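Side-chain contacts in membrane-bound protease PH1510 (Pyrococcus horikoshii, PDB 6M4B), which is a membrane-bound serine protease that cleaves substrates, such as casein and a stomatin homolog in vitro, preferentially near hydrophobic or aromatic residues: residues S21-Y24 with D25-R29; I59-R62 with I63-S66. The protein carries 1 engineered substitution. All coordinates share one frame; numbering follows the deposited sequence.

Interaction 1. Residues S21-Y24 with D25-R29; sequences SYTY and DQFDR
The first turns of helix 21-36, which follows strand 9-16 in a beta-alpha-beta unit of the ClpP/crotonase-like protease domain, bring Tyr22 against Gln26 and Tyr24 against Asp28. Gln26 CG sits over one face of the Tyr22 ring, offset toward the rim, in a CH-pi contact 4.3 Å from the ring centroid. The glutamine chain is extended beyond CG, and its amide plane stands 24° from that of the ring, with OE1 3.7 Å from Tyr22 CD2. Two residues further on, the methylene of Asp28 lies over a face of the Tyr24 ring, CB to CE2 4.0 Å. With CG of Asp28 anti to the backbone N (chi1 -175°), the carboxylate leans out toward the phenol end, and its OD1 is taken up in a salt bridge by Arg62 of helix 53-64. On the buried side, Thr23 CG2 meets Phe27 CE2 at 3.9 Å, and the carbonyl O of Thr23 lies in the plane of the Phe27 ring at its edge, 3.4 Å from CD2. Threonine suits this place because its methyl packs on the phenylalanine while OG1 bonds to Thr20 N. The helix start thus combines apolar burial inward, Tyr22 and Gln26 outward, and Tyr24 and Asp28 facing helix 53-64.

Interaction 2. Residues I59-R62 with I63-S66; sequences IVQR and IQQS
Ile59 CG2 and Ile63 CD1 touch at 3.9 Å, the two branched side chains crossing at a slant on the buried side of helix 53-64. One residue on, Val60 and Gln64 run side by side: CG of Gln64, anti to its carbonyl carbon (chi1 -74°), reaches back over Val60 O, and its amide carbon CD comes 4.0 Å from Val60 CG1. Gln64 OE1 also lies 4.0 Å from Gln61 CG, the two amide planes 51° apart. Outward, Gln64 packs on Leu136 of helix 123-139 and Tyr128 of the second subunit. Replacing Gln64 with an alanine would probably leave Val60 CG1 and Gln61 CG without this cover and open a gap beside Leu136. Gln65 CG packs 3.3 Å from Gln61 O, and its NE2 bonds to Asn58 OD1 and Asp54 O of the second subunit. The edge of the Arg62 guanidinium faces Ser66 CA, NH1 to CA 3.9 Å, while NH2 bridges to Glu35 and bonds to Thr32 OG1, beside the bridge to Asp28. Isoleucines thus face the core, long amides the partner chain and an arginine the neighbouring helix 21-36. Ser66 N on Ile63 O and Ser66 OG on Ile68 O follow, at the end of a beta-alpha-beta crossover helix packed on several sides.

How the interactions relate
Interaction 1 comes first along the chain, at the start of helix 21-36; interaction 2 lies at the end of helix 53-64, and their centres are 11 Å apart. The two helices belong to successive beta-alpha-beta units that share strand 41-47, and they cross between strands of the parallel sheet of the protease domain. They meet directly: Phe27 CD2 packs on Ile59 CD1 at 3.7 Å and Tyr24 CE1 on Arg62 CB at 3.9 Å, next to the salt bridge between Asp28 and Arg62. An apolar seam and a charged pair therefore join the helices. Interaction 2 also reaches the second subunit, whereas interaction 1 stays within its own chain, with Ser21 near the substrate-binding Arg52.

Interaction 1. Residues S21-Y24 with D25-R29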
loop_
_atom_site.group_PDB
_atom_site.type_symbol
_atom_site.label_atom_id
_atom_site.label_comp_id
_atom_site.label_asym_id
_atom_site.label_seq_id
_atom_site.Cartn_x
_atom_site.Cartn_y
_atom_site.Cartn_z
ATOM N N SER A 21 9.364 3.185 14.109
ATOM C CA SER A 21 10.280 2.546 13.120
ATOM C C SER A 21 10.914 1.281 13.672
ATOM O O SER A 21 11.241 0.370 12.922
ATOM C CB SER A 21 11.466 3.469 12.743
ATOM O OG SER A 21 11.192 4.818 13.031
ATOM N N TYR A 22 11.183 1.281 14.972
ATOM C CA TYR A 22 11.769 0.129 15.617
ATOM C C TYR A 22 10.763 -1.027 15.586
ATOM O O TYR A 22 11.149 -2.163 15.297
ATOM C CB TYR A 22 12.248 0.480 17.051
ATOM C CG TYR A 22 12.832 -0.712 17.770
ATOM C CD1 TYR A 22 14.000 -1.357 17.292
ATOM C CD2 TYR A 22 12.201 -1.240 18.905
ATOM C CE1 TYR A 22 14.519 -2.486 17.938
ATOM C CE2 TYR A 22 12.717 -2.359 19.559
ATOM C CZ TYR A 22 13.868 -2.975 19.078
ATOM O OH TYR A 22 14.328 -4.084 19.754
ATOM N N THR A 23 9.477 -0.740 15.831
ATOM C CA THR A 23 8.391 -1.748 15.614
ATOM C C THR A 23 8.404 -2.316 14.202
ATOM O O THR A 23 8.348 -3.523 14.031
ATOM C CB THR A 23 7.001 -1.185 15.875
ATOM O OG1 THR A 23 7.048 -0.274 16.977
ATOM C CG2 THR A 23 6.023 -2.302 16.171
ATOM N N TYR A 24 8.626 -1.487 13.194
ATOM C CA TYR A 24 8.867 -2.057 11.862
ATOM C C TYR A 24 9.946 -3.117 11.924
ATOM O O TYR A 24 9.712 -4.223 11.473
ATOM C CB TYR A 24 9.189 -1.030 10.737
ATOM C CG TYR A 24 9.556 -1.737 9.442
ATOM C CD1 TYR A 24 8.587 -2.279 8.612
ATOM C CD2 TYR A 24 10.897 -1.927 9.076
ATOM C CE1 TYR A 24 8.939 -2.969 7.437
ATOM C CE2 TYR A 24 11.254 -2.608 7.910
ATOM C CZ TYR A 24 10.276 -3.127 7.087
ATOM O OH TYR A 24 10.653 -3.821 5.930
ATOM N N ASP A 25 11.137 -2.780 12.451
ATOM C CA ASP A 25 12.303 -3.737 12.468
ATOM C C ASP A 25 11.952 -5.048 13.206
ATOM O O ASP A 25 12.356 -6.124 12.767
ATOM C CB ASP A 25 13.573 -3.151 13.119
ATOM C CG ASP A 25 14.146 -1.975 12.374
ATOM O OD1 ASP A 25 14.124 -1.929 11.131
ATOM O OD2 ASP A 25 14.656 -1.080 13.058
ATOM N N GLN A 26 11.159 -4.940 14.273
ATOM C CA GLN A 26 10.660 -6.118 14.987
ATOM C C GLN A 26 9.808 -7.029 14.067
ATOM O O GLN A 26 10.142 -8.195 13.918
ATOM C CB GLN A 26 9.864 -5.731 16.212
ATOM C CG GLN A 26 10.662 -4.964 17.265
ATOM C CD GLN A 26 9.797 -4.610 18.457
ATOM O OE1 GLN A 26 9.313 -3.478 18.587
ATOM N NE2 GLN A 26 9.514 -5.607 19.289
ATOM N N PHE A 27 8.764 -6.486 13.420
ATOM C CA PHE A 27 7.970 -7.245 12.420
ATOM C C PHE A 27 8.849 -7.761 11.322
ATOM O O PHE A 27 8.686 -8.910 10.873
ATOM C CB PHE A 27 6.862 -6.390 11.756
ATOM C CG PHE A 27 5.599 -6.249 12.561
ATOM C CD1 PHE A 27 4.537 -7.101 12.352
ATOM C CD2 PHE A 27 5.439 -5.236 13.466
ATOM C CE1 PHE A 27 3.342 -6.946 13.040
ATOM C CE2 PHE A 27 4.249 -5.080 14.173
ATOM C CZ PHE A 27 3.194 -5.936 13.945
ATOM N N ASP A 28 9.769 -6.931 10.835
ATOM C CA ASP A 28 10.649 -7.427 9.745
ATOM C C ASP A 28 11.462 -8.666 10.196
ATOM O O ASP A 28 11.577 -9.663 9.450
ATOM C CB ASP A 28 11.594 -6.339 9.241
ATOM C CG ASP A 28 12.420 -6.768 8.044
ATOM O OD1 ASP A 28 11.971 -7.569 7.205
ATOM O OD2 ASP A 28 13.569 -6.276 7.915
ATOM N N ARG A 29 12.015 -8.590 11.403
ATOM C CA ARG A 29 12.895 -9.661 11.892
ATOM C C ARG A 29 12.086 -10.934 12.119
ATOM O O ARG A 29 12.438 -11.983 11.567
ATOM C CB ARG A 29 13.634 -9.229 13.182
ATOM C CG ARG A 29 14.614 -10.254 13.759
ATOM C CD ARG A 29 15.374 -9.712 15.015
ATOM N NE ARG A 29 15.822 -10.830 15.869
ATOM C CZ ARG A 29 15.102 -11.422 16.833
ATOM N NH1 ARG A 29 15.640 -12.425 17.526
ATOM N NH2 ARG A 29 13.858 -11.038 17.116
#

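Interaction 2. Residues I59-R62 with I63-S66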
loop_
_atom_site.group_PDB
_atom_site.type_symbol
_atom_site.label_atom_id
_atom_site.label_comp_id
_atom_site.label_asym_id
_atom_site.label_seq_id
_atom_site.Cartn_x
_atom_site.Cartn_y
_atom_site.Cartn_z
ATOM N N ILE A 59 4.925 -1.532 7.946
ATOM C CA ILE A 59 4.543 -2.805 8.554
ATOM C C ILE A 59 3.462 -3.466 7.699
ATOM O O ILE A 59 3.585 -4.628 7.302
ATOM C CB ILE A 59 4.055 -2.651 9.992
ATOM C CG1 ILE A 59 5.211 -2.173 10.866
ATOM C CG2 ILE A 59 3.492 -3.994 10.499
ATOM C CD1 ILE A 59 4.796 -1.782 12.282
ATOM N N VAL A 60 2.413 -2.724 7.390
ATOM C CA VAL A 60 1.349 -3.293 6.535
ATOM C C VAL A 60 1.924 -3.895 5.248
ATOM O O VAL A 60 1.566 -5.009 4.841
ATOM C CB VAL A 60 0.270 -2.259 6.198
ATOM C CG1 VAL A 60 -0.599 -2.725 5.049
ATOM C CG2 VAL A 60 -0.581 -1.985 7.431
ATOM N N GLN A 61 2.808 -3.154 4.606
ATOM C CA GLN A 61 3.362 -3.615 3.340
ATOM C C GLN A 61 4.299 -4.826 3.537
ATOM O O GLN A 61 4.387 -5.688 2.682
ATOM C CB GLN A 61 4.083 -2.487 2.580
ATOM C CG GLN A 61 3.717 -2.481 1.080
ATOM C CD GLN A 61 4.898 -2.595 0.187
ATOM O OE1 GLN A 61 5.970 -3.006 0.622
ATOM N NE2 GLN A 61 4.714 -2.272 -1.075
ATOM N N ARG A 62 4.996 -4.882 4.650
ATOM C CA ARG A 62 5.814 -6.074 4.940
ATOM C C ARG A 62 4.936 -7.337 5.075
ATOM O O ARG A 62 5.253 -8.376 4.507
ATOM C CB ARG A 62 6.607 -5.864 6.215
ATOM C CG ARG A 62 7.567 -6.972 6.572
ATOM C CD ARG A 62 8.599 -7.157 5.494
ATOM N NE ARG A 62 9.468 -8.269 5.794
ATOM C CZ ARG A 62 9.345 -9.513 5.347
ATOM N NH1 ARG A 62 8.327 -9.898 4.563
ATOM N NH2 ARG A 62 10.281 -10.403 5.695
ATOM N N ILE A 63 3.827 -7.202 5.784
ATOM C CA ILE A 63 2.862 -8.288 5.895
ATOM C C ILE A 63 2.305 -8.671 4.527
ATOM O O ILE A 63 2.257 -9.856 4.185
ATOM C CB ILE A 63 1.756 -7.919 6.875
ATOM C CG1 ILE A 63 2.366 -7.851 8.281
ATOM C CG2 ILE A 63 0.589 -8.903 6.816
ATOM C CD1 ILE A 63 1.511 -7.170 9.297
ATOM N N GLN A 64 1.961 -7.693 3.700
ATOM C CA GLN A 64 1.381 -8.005 2.419
ATOM C C GLN A 64 2.315 -8.773 1.492
ATOM O O GLN A 64 1.836 -9.528 0.672
ATOM C CB GLN A 64 0.879 -6.740 1.715
ATOM C CG GLN A 64 -0.405 -6.163 2.322
ATOM C CD GLN A 64 -0.822 -4.856 1.643
ATOM O OE1 GLN A 64 0.037 -4.071 1.204
ATOM N NE2 GLN A 64 -2.129 -4.607 1.560
ATOM N N GLN A 65 3.620 -8.501 1.560
ATOM C CA GLN A 65 4.640 -9.192 0.750
ATOM C C GLN A 65 5.151 -10.472 1.437
ATOM O O GLN A 65 5.997 -11.132 0.894
ATOM C CB GLN A 65 5.875 -8.281 0.489
ATOM C CG GLN A 65 5.642 -6.892 -0.132
ATOM C CD GLN A 65 5.237 -6.936 -1.595
ATOM O OE1 GLN A 65 4.253 -7.570 -1.966
ATOM N NE2 GLN A 65 5.980 -6.231 -2.432
ATOM N N SER A 66 4.709 -10.745 2.656
ATOM C CA SER A 66 5.142 -11.918 3.399
ATOM C C SER A 66 4.953 -13.169 2.583
ATOM O O SER A 66 3.935 -13.352 1.958
ATOM C CB SER A 66 4.391 -12.062 4.743
ATOM O OG SER A 66 4.857 -13.211 5.452
#